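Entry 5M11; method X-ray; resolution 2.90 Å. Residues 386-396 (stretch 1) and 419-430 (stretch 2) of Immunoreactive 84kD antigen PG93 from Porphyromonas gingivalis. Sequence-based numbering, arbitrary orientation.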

ATOM      1  N   PHE A 386       4.507  15.707 -18.972  1.00 58.72           N
ATOM      2  CA  PHE A 386       4.406  14.256 -18.990  1.00 55.08           C
ATOM      3  C   PHE A 386       3.093  13.839 -19.622  1.00 59.40           C
ATOM      4  O   PHE A 386       2.151  14.631 -19.665  1.00 60.56           O
ATOM      5  N   PHE A 387       3.042  12.591 -20.112  1.00 55.52           N
ATOM      6  CA  PHE A 387       1.873  11.965 -20.724  1.00 56.42           C
ATOM      7  C   PHE A 387       1.367  10.812 -19.858  1.00 60.85           C
ATOM      8  O   PHE A 387       2.145  10.190 -19.111  1.00 59.34           O
ATOM      9  N   VAL A 388       0.047  10.547 -19.935  1.00 58.63           N
ATOM     10  CA  VAL A 388      -0.599   9.469 -19.183  1.00 58.61           C
ATOM     11  C   VAL A 388      -1.490   8.633 -20.117  1.00 64.24           C
ATOM     12  O   VAL A 388      -2.320   9.172 -20.843  1.00 65.55           O
ATOM     13  N   GLY A 389      -1.307   7.321 -20.062  1.00 60.41           N
ATOM     14  CA  GLY A 389      -2.089   6.374 -20.837  1.00 61.82           C
ATOM     15  C   GLY A 389      -3.152   5.736 -19.978  1.00 68.21           C
ATOM     16  O   GLY A 389      -2.831   5.091 -18.972  1.00 68.37           O
ATOM     17  N   THR A 390      -4.426   5.965 -20.340  1.00 65.98           N
ATOM     18  CA  THR A 390      -5.571   5.378 -19.655  1.00 67.75           C
ATOM     19  C   THR A 390      -6.062   4.168 -20.440  1.00 72.86           C
ATOM     20  O   THR A 390      -6.103   4.194 -21.678  1.00 73.06           O
ATOM     21  N   TRP A 391      -6.423   3.101 -19.724  1.00 69.90           N
ATOM     22  CA  TRP A 391      -6.907   1.898 -20.374  1.00 71.43           C
ATOM     23  C   TRP A 391      -8.419   2.039 -20.640  1.00 78.30           C
ATOM     24  O   TRP A 391      -9.253   1.697 -19.793  1.00 79.90           O
ATOM     25  N   GLY A 392      -8.734   2.619 -21.800  1.00 74.91           N
ATOM     26  CA  GLY A 392     -10.098   2.871 -22.242  1.00 77.97           C
ATOM     27  C   GLY A 392     -10.434   4.311 -22.586  1.00 83.11           C
ATOM     28  O   GLY A 392     -11.284   4.536 -23.445  1.00 86.20           O
ATOM     29  N   ASN A 393      -9.778   5.304 -21.947  1.00 78.28           N
ATOM     30  CA  ASN A 393     -10.095   6.725 -22.168  1.00 79.51           C
ATOM     31  C   ASN A 393      -9.068   7.547 -23.020  1.00 80.93           C
ATOM     32  O   ASN A 393      -9.269   8.754 -23.219  1.00 81.62           O
ATOM     33  N   GLY A 394      -8.019   6.906 -23.522  1.00 74.14           N
ATOM     34  CA  GLY A 394      -7.044   7.569 -24.385  1.00 71.41           C
ATOM     35  C   GLY A 394      -5.748   8.030 -23.751  1.00 68.88           C
ATOM     36  O   GLY A 394      -5.359   7.546 -22.687  1.00 66.25           O
ATOM     37  N   LEU A 395      -5.046   8.935 -24.451  1.00 62.80           N
ATOM     38  CA  LEU A 395      -3.772   9.511 -24.031  1.00 59.27           C
ATOM     39  C   LEU A 395      -4.003  10.909 -23.479  1.00 66.24           C
ATOM     40  O   LEU A 395      -4.775  11.692 -24.045  1.00 68.93           O
ATOM     41  N   PHE A 396      -3.342  11.222 -22.368  1.00 61.31           N
ATOM     42  CA  PHE A 396      -3.507  12.505 -21.706  1.00 61.48           C
ATOM     43  C   PHE A 396      -2.187  13.233 -21.613  1.00 65.34           C
ATOM     44  O   PHE A 396      -1.146  12.622 -21.376  1.00 62.93           O
ATOM     45  N   PRO A 419     -16.050   2.113 -30.280  1.00107.85           N
ATOM     46  CA  PRO A 419     -16.388   3.546 -30.379  1.00108.34           C
ATOM     47  C   PRO A 419     -16.332   4.244 -29.011  1.00110.81           C
ATOM     48  O   PRO A 419     -17.166   4.002 -28.132  1.00112.36           O
ATOM     49  N   GLY A 420     -15.284   5.049 -28.840  1.00104.20           N
ATOM     50  CA  GLY A 420     -14.996   5.795 -27.617  1.00102.16           C
ATOM     51  C   GLY A 420     -14.104   5.068 -26.623  1.00103.71           C
ATOM     52  O   GLY A 420     -14.006   5.483 -25.460  1.00102.17           O
ATOM     53  N   ASP A 421     -13.428   3.988 -27.076  1.00 99.22           N
ATOM     54  CA  ASP A 421     -12.571   3.158 -26.232  1.00 96.29           C
ATOM     55  C   ASP A 421     -11.138   3.004 -26.791  1.00 95.76           C
ATOM     56  O   ASP A 421     -10.878   2.160 -27.653  1.00 96.24           O
ATOM     57  N   ALA A 422     -10.209   3.819 -26.272  1.00 87.27           N
ATOM     58  CA  ALA A 422      -8.804   3.794 -26.664  1.00 82.81           C
ATOM     59  C   ALA A 422      -7.966   3.441 -25.446  1.00 82.97           C
ATOM     60  O   ALA A 422      -7.846   4.232 -24.505  1.00 80.66           O
ATOM     61  N   ARG A 423      -7.438   2.214 -25.445  1.00 78.50           N
ATOM     62  CA  ARG A 423      -6.654   1.687 -24.339  1.00 75.51           C
ATOM     63  C   ARG A 423      -5.148   1.813 -24.631  1.00 74.89           C
ATOM     64  O   ARG A 423      -4.611   1.073 -25.451  1.00 74.85           O
ATOM     65  N   VAL A 424      -4.483   2.777 -23.941  1.00 67.57           N
ATOM     66  CA  VAL A 424      -3.074   3.161 -24.117  1.00 64.13           C
ATOM     67  C   VAL A 424      -2.168   2.654 -22.962  1.00 63.94           C
ATOM     68  O   VAL A 424      -2.288   3.134 -21.828  1.00 62.86           O
ATOM     69  N   LYS A 425      -1.219   1.751 -23.283  1.00 57.42           N
ATOM     70  CA  LYS A 425      -0.211   1.237 -22.342  1.00 55.09           C
ATOM     71  C   LYS A 425       1.177   1.225 -23.032  1.00 58.71           C
ATOM     72  O   LYS A 425       1.227   1.458 -24.233  1.00 60.16           O
ATOM     73  N   ALA A 426       2.292   0.972 -22.283  1.00 52.89           N
ATOM     74  CA  ALA A 426       3.694   0.916 -22.755  1.00 50.75           C
ATOM     75  C   ALA A 426       4.159   2.232 -23.453  1.00 53.46           C
ATOM     76  O   ALA A 426       4.687   2.188 -24.574  1.00 53.35           O
ATOM     77  N   ILE A 427       4.002   3.396 -22.760  1.00 48.95           N
ATOM     78  CA  ILE A 427       4.390   4.721 -23.293  1.00 48.11           C
ATOM     79  C   ILE A 427       5.763   5.170 -22.775  1.00 52.57           C
ATOM     80  O   ILE A 427       6.005   5.155 -21.560  1.00 53.22           O
ATOM     81  N   ALA A 428       6.640   5.625 -23.700  1.00 47.37           N
ATOM     82  CA  ALA A 428       7.969   6.132 -23.356  1.00 45.63           C
ATOM     83  C   ALA A 428       8.395   7.238 -24.327  1.00 51.93           C
ATOM     84  O   ALA A 428       7.760   7.424 -25.366  1.00 50.20           O
ATOM     85  N   PHE A 429       9.454   7.991 -23.966  1.00 51.14           N
ATOM     86  CA  PHE A 429      10.044   9.064 -24.788  1.00 51.90           C
ATOM     87  C   PHE A 429      11.405   8.632 -25.354  1.00 57.92           C
ATOM     88  O   PHE A 429      12.166   7.934 -24.667  1.00 56.10           O
ATOM     89  N   ASP A 430      11.745   9.085 -26.570  1.00 58.01           N
ATOM     90  CA  ASP A 430      13.062   8.747 -27.121  1.00 59.36           C
ATOM     91  C   ASP A 430      14.077   9.853 -26.782  1.00 65.60           C
ATOM     92  O   ASP A 430      13.708  10.883 -26.205  1.00 64.53           O
TER

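What fills the hollow left by G389? With no side chain there, the strand lies close to V424, and G389 C comes 3.3 Å from V424 O; a CB would clash with that carbonyl. I427 (chi1 p, chi2 t) points toward the first stretch and sets CD1 3.6 Å from G389 N and 3.6 Å from F387 O.

How do the aromatic side chains join in? F387 (m) points toward the second stretch, while F429 (m) starts sideways and brings its ring end closer. They meet rim to rim, F387 CD2 lying 3.6 Å from F429 CZ, with planes at 52°.

Where does W391 settle? Its t rotamer lays the indole against R423, whose CB lies over one face of the six-membered ring in a CH-pi contact, 3.3 Å from W391 CD2. The ring also reaches K425, CZ3 to CB at 3.4 Å. R423 (chi1 p) then extends to D421, its NH2 making a 2.8 Å salt bridge with D421 OD2.

What does V424 press against? In its t rotamer, CG2 lies 3.6 Å from G394 C, against bare backbone, and CG1 lies 4.2 Å from L395 CD1 (L395 chi1 t, chi2 p). Polar links between the stretches are backbone ones, such as V424 N to T390 O at 3.1 Å; T390 OG1 instead bonds G394 O at 2.7 Å.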

ATOM      1  CB  PHE A 386       4.569  13.644 -17.574  1.00 54.50           C
ATOM      2  CG  PHE A 386       3.565  14.087 -16.531  1.00 54.94           C
ATOM      3  CD1 PHE A 386       2.407  13.356 -16.303  1.00 56.96           C
ATOM      4  CD2 PHE A 386       3.794  15.221 -15.756  1.00 55.57           C
ATOM      5  CE1 PHE A 386       1.487  13.760 -15.332  1.00 58.35           C
ATOM      6  CE2 PHE A 386       2.869  15.632 -14.794  1.00 58.53           C
ATOM      7  CZ  PHE A 386       1.728  14.892 -14.578  1.00 57.27           C
ATOM      8  CB  PHE A 387       2.189  11.467 -22.147  1.00 58.28           C
ATOM      9  CG  PHE A 387       2.160  12.535 -23.219  1.00 60.94           C
ATOM     10  CD1 PHE A 387       0.990  12.801 -23.928  1.00 66.28           C
ATOM     11  CD2 PHE A 387       3.299  13.265 -23.526  1.00 61.76           C
ATOM     12  CE1 PHE A 387       0.962  13.792 -24.915  1.00 68.09           C
ATOM     13  CE2 PHE A 387       3.265  14.264 -24.499  1.00 66.10           C
ATOM     14  CZ  PHE A 387       2.102  14.513 -25.196  1.00 66.17           C
ATOM     15  CB  VAL A 388      -1.386   9.976 -17.944  1.00 62.66           C
ATOM     16  CG1 VAL A 388      -2.018   8.814 -17.172  1.00 62.50           C
ATOM     17  CG2 VAL A 388      -0.487  10.796 -17.024  1.00 61.38           C
ATOM     18  CB  THR A 390      -6.702   6.384 -19.441  1.00 81.81           C
ATOM     19  OG1 THR A 390      -7.101   6.908 -20.703  1.00 85.71           O
ATOM     20  CG2 THR A 390      -6.329   7.503 -18.469  1.00 79.35           C
ATOM     21  CB  TRP A 391      -6.548   0.660 -19.545  1.00 69.73           C
ATOM     22  CG  TRP A 391      -6.506  -0.600 -20.349  1.00 71.86           C
ATOM     23  CD1 TRP A 391      -7.381  -1.642 -20.278  1.00 77.71           C
ATOM     24  CD2 TRP A 391      -5.540  -0.949 -21.352  1.00 70.43           C
ATOM     25  NE1 TRP A 391      -7.028  -2.616 -21.178  1.00 78.08           N
ATOM     26  CE2 TRP A 391      -5.900  -2.217 -21.854  1.00 76.99           C
ATOM     27  CE3 TRP A 391      -4.430  -0.290 -21.915  1.00 69.00           C
ATOM     28  CZ2 TRP A 391      -5.185  -2.842 -22.887  1.00 76.01           C
ATOM     29  CZ3 TRP A 391      -3.730  -0.909 -22.940  1.00 70.08           C
ATOM     30  CH2 TRP A 391      -4.113  -2.165 -23.422  1.00 72.99           C
ATOM     31  CB  ASN A 393     -10.313   7.428 -20.829  1.00 83.30           C
ATOM     32  CG  ASN A 393     -11.657   7.133 -20.218  1.00113.23           C
ATOM     33  OD1 ASN A 393     -12.709   7.590 -20.704  1.00105.18           O
ATOM     34  ND2 ASN A 393     -11.642   6.364 -19.132  1.00107.95           N
ATOM     35  CB  LEU A 395      -2.797   9.546 -25.218  1.00 57.85           C
ATOM     36  CG  LEU A 395      -1.366  10.025 -24.972  1.00 58.71           C
ATOM     37  CD1 LEU A 395      -0.693   9.225 -23.890  1.00 57.00           C
ATOM     38  CD2 LEU A 395      -0.562   9.916 -26.226  1.00 58.43           C
ATOM     39  CB  PHE A 396      -4.133  12.309 -20.318  1.00 63.30           C
ATOM     40  CG  PHE A 396      -5.602  11.934 -20.358  1.00 67.43           C
ATOM     41  CD1 PHE A 396      -6.590  12.899 -20.178  1.00 72.33           C
ATOM     42  CD2 PHE A 396      -5.998  10.611 -20.557  1.00 69.49           C
ATOM     43  CE1 PHE A 396      -7.946  12.548 -20.193  1.00 76.02           C
ATOM     44  CE2 PHE A 396      -7.358  10.268 -20.606  1.00 75.04           C
ATOM     45  CZ  PHE A 396      -8.320  11.234 -20.400  1.00 75.50           C
ATOM     46  CB  PRO A 419     -17.800   3.540 -30.993  1.00115.69           C
ATOM     47  CG  PRO A 419     -17.899   2.229 -31.706  1.00121.78           C
ATOM     48  CD  PRO A 419     -17.125   1.269 -30.847  1.00114.37           C
ATOM     49  CB  ASP A 421     -13.212   1.779 -26.024  1.00101.31           C
ATOM     50  CG  ASP A 421     -12.854   1.159 -24.692  1.00115.23           C
ATOM     51  OD1 ASP A 421     -13.666   1.285 -23.739  1.00117.65           O
ATOM     52  OD2 ASP A 421     -11.742   0.590 -24.583  1.00120.98           O
ATOM     53  CB  ALA A 422      -8.392   5.133 -27.253  1.00 82.22           C
ATOM     54  CB  ARG A 423      -7.080   0.254 -24.029  1.00 78.16           C
ATOM     55  CG  ARG A 423      -7.473  -0.587 -25.232  1.00 95.96           C
ATOM     56  CD  ARG A 423      -8.111  -1.891 -24.794  1.00107.77           C
ATOM     57  NE  ARG A 423      -9.395  -1.685 -24.124  1.00111.03           N
ATOM     58  CZ  ARG A 423     -10.516  -2.324 -24.437  1.00127.94           C
ATOM     59  NH1 ARG A 423     -10.533  -3.203 -25.435  1.00113.87           N
ATOM     60  NH2 ARG A 423     -11.634  -2.078 -23.773  1.00120.35           N
ATOM     61  CB  VAL A 424      -2.949   4.725 -24.251  1.00 67.35           C
ATOM     62  CG1 VAL A 424      -1.524   5.156 -24.606  1.00 64.75           C
ATOM     63  CG2 VAL A 424      -3.945   5.299 -25.256  1.00 69.40           C
ATOM     64  CB  LYS A 425      -0.581  -0.159 -21.786  1.00 57.89           C
ATOM     65  CG  LYS A 425       0.220  -0.473 -20.534  1.00 63.85           C
ATOM     66  CD  LYS A 425      -0.028  -1.793 -19.854  1.00 74.52           C
ATOM     67  CE  LYS A 425       0.829  -1.749 -18.598  1.00 83.40           C
ATOM     68  NZ  LYS A 425       0.677  -2.941 -17.734  1.00 89.85           N
ATOM     69  CB  ALA A 426       3.902  -0.283 -23.676  1.00 52.32           C
ATOM     70  CB  ILE A 427       3.335   5.846 -23.062  1.00 50.57           C
ATOM     71  CG1 ILE A 427       2.861   5.929 -21.580  1.00 49.91           C
ATOM     72  CG2 ILE A 427       2.179   5.685 -24.036  1.00 52.16           C
ATOM     73  CD1 ILE A 427       2.145   7.257 -21.160  1.00 54.93           C
ATOM     74  CB  ALA A 428       8.979   4.994 -23.363  1.00 45.37           C
ATOM     75  CB  PHE A 429      10.232  10.364 -23.968  1.00 53.02           C
ATOM     76  CG  PHE A 429       9.037  11.279 -23.846  1.00 54.79           C
ATOM     77  CD1 PHE A 429       8.760  12.224 -24.824  1.00 58.77           C
ATOM     78  CD2 PHE A 429       8.218  11.235 -22.723  1.00 56.69           C
ATOM     79  CE1 PHE A 429       7.670  13.093 -24.691  1.00 60.82           C
ATOM     80  CE2 PHE A 429       7.124  12.108 -22.589  1.00 60.04           C
ATOM     81  CZ  PHE A 429       6.858  13.029 -23.571  1.00 59.39           C
ATOM     82  CB  ASP A 430      13.011   8.436 -28.634  1.00 62.16           C
ATOM     83  CG  ASP A 430      12.537   9.541 -29.550  1.00 74.39           C
ATOM     84  OD1 ASP A 430      12.619  10.721 -29.153  1.00 75.90           O
ATOM     85  OD2 ASP A 430      12.169   9.233 -30.705  1.00 80.30           O
TER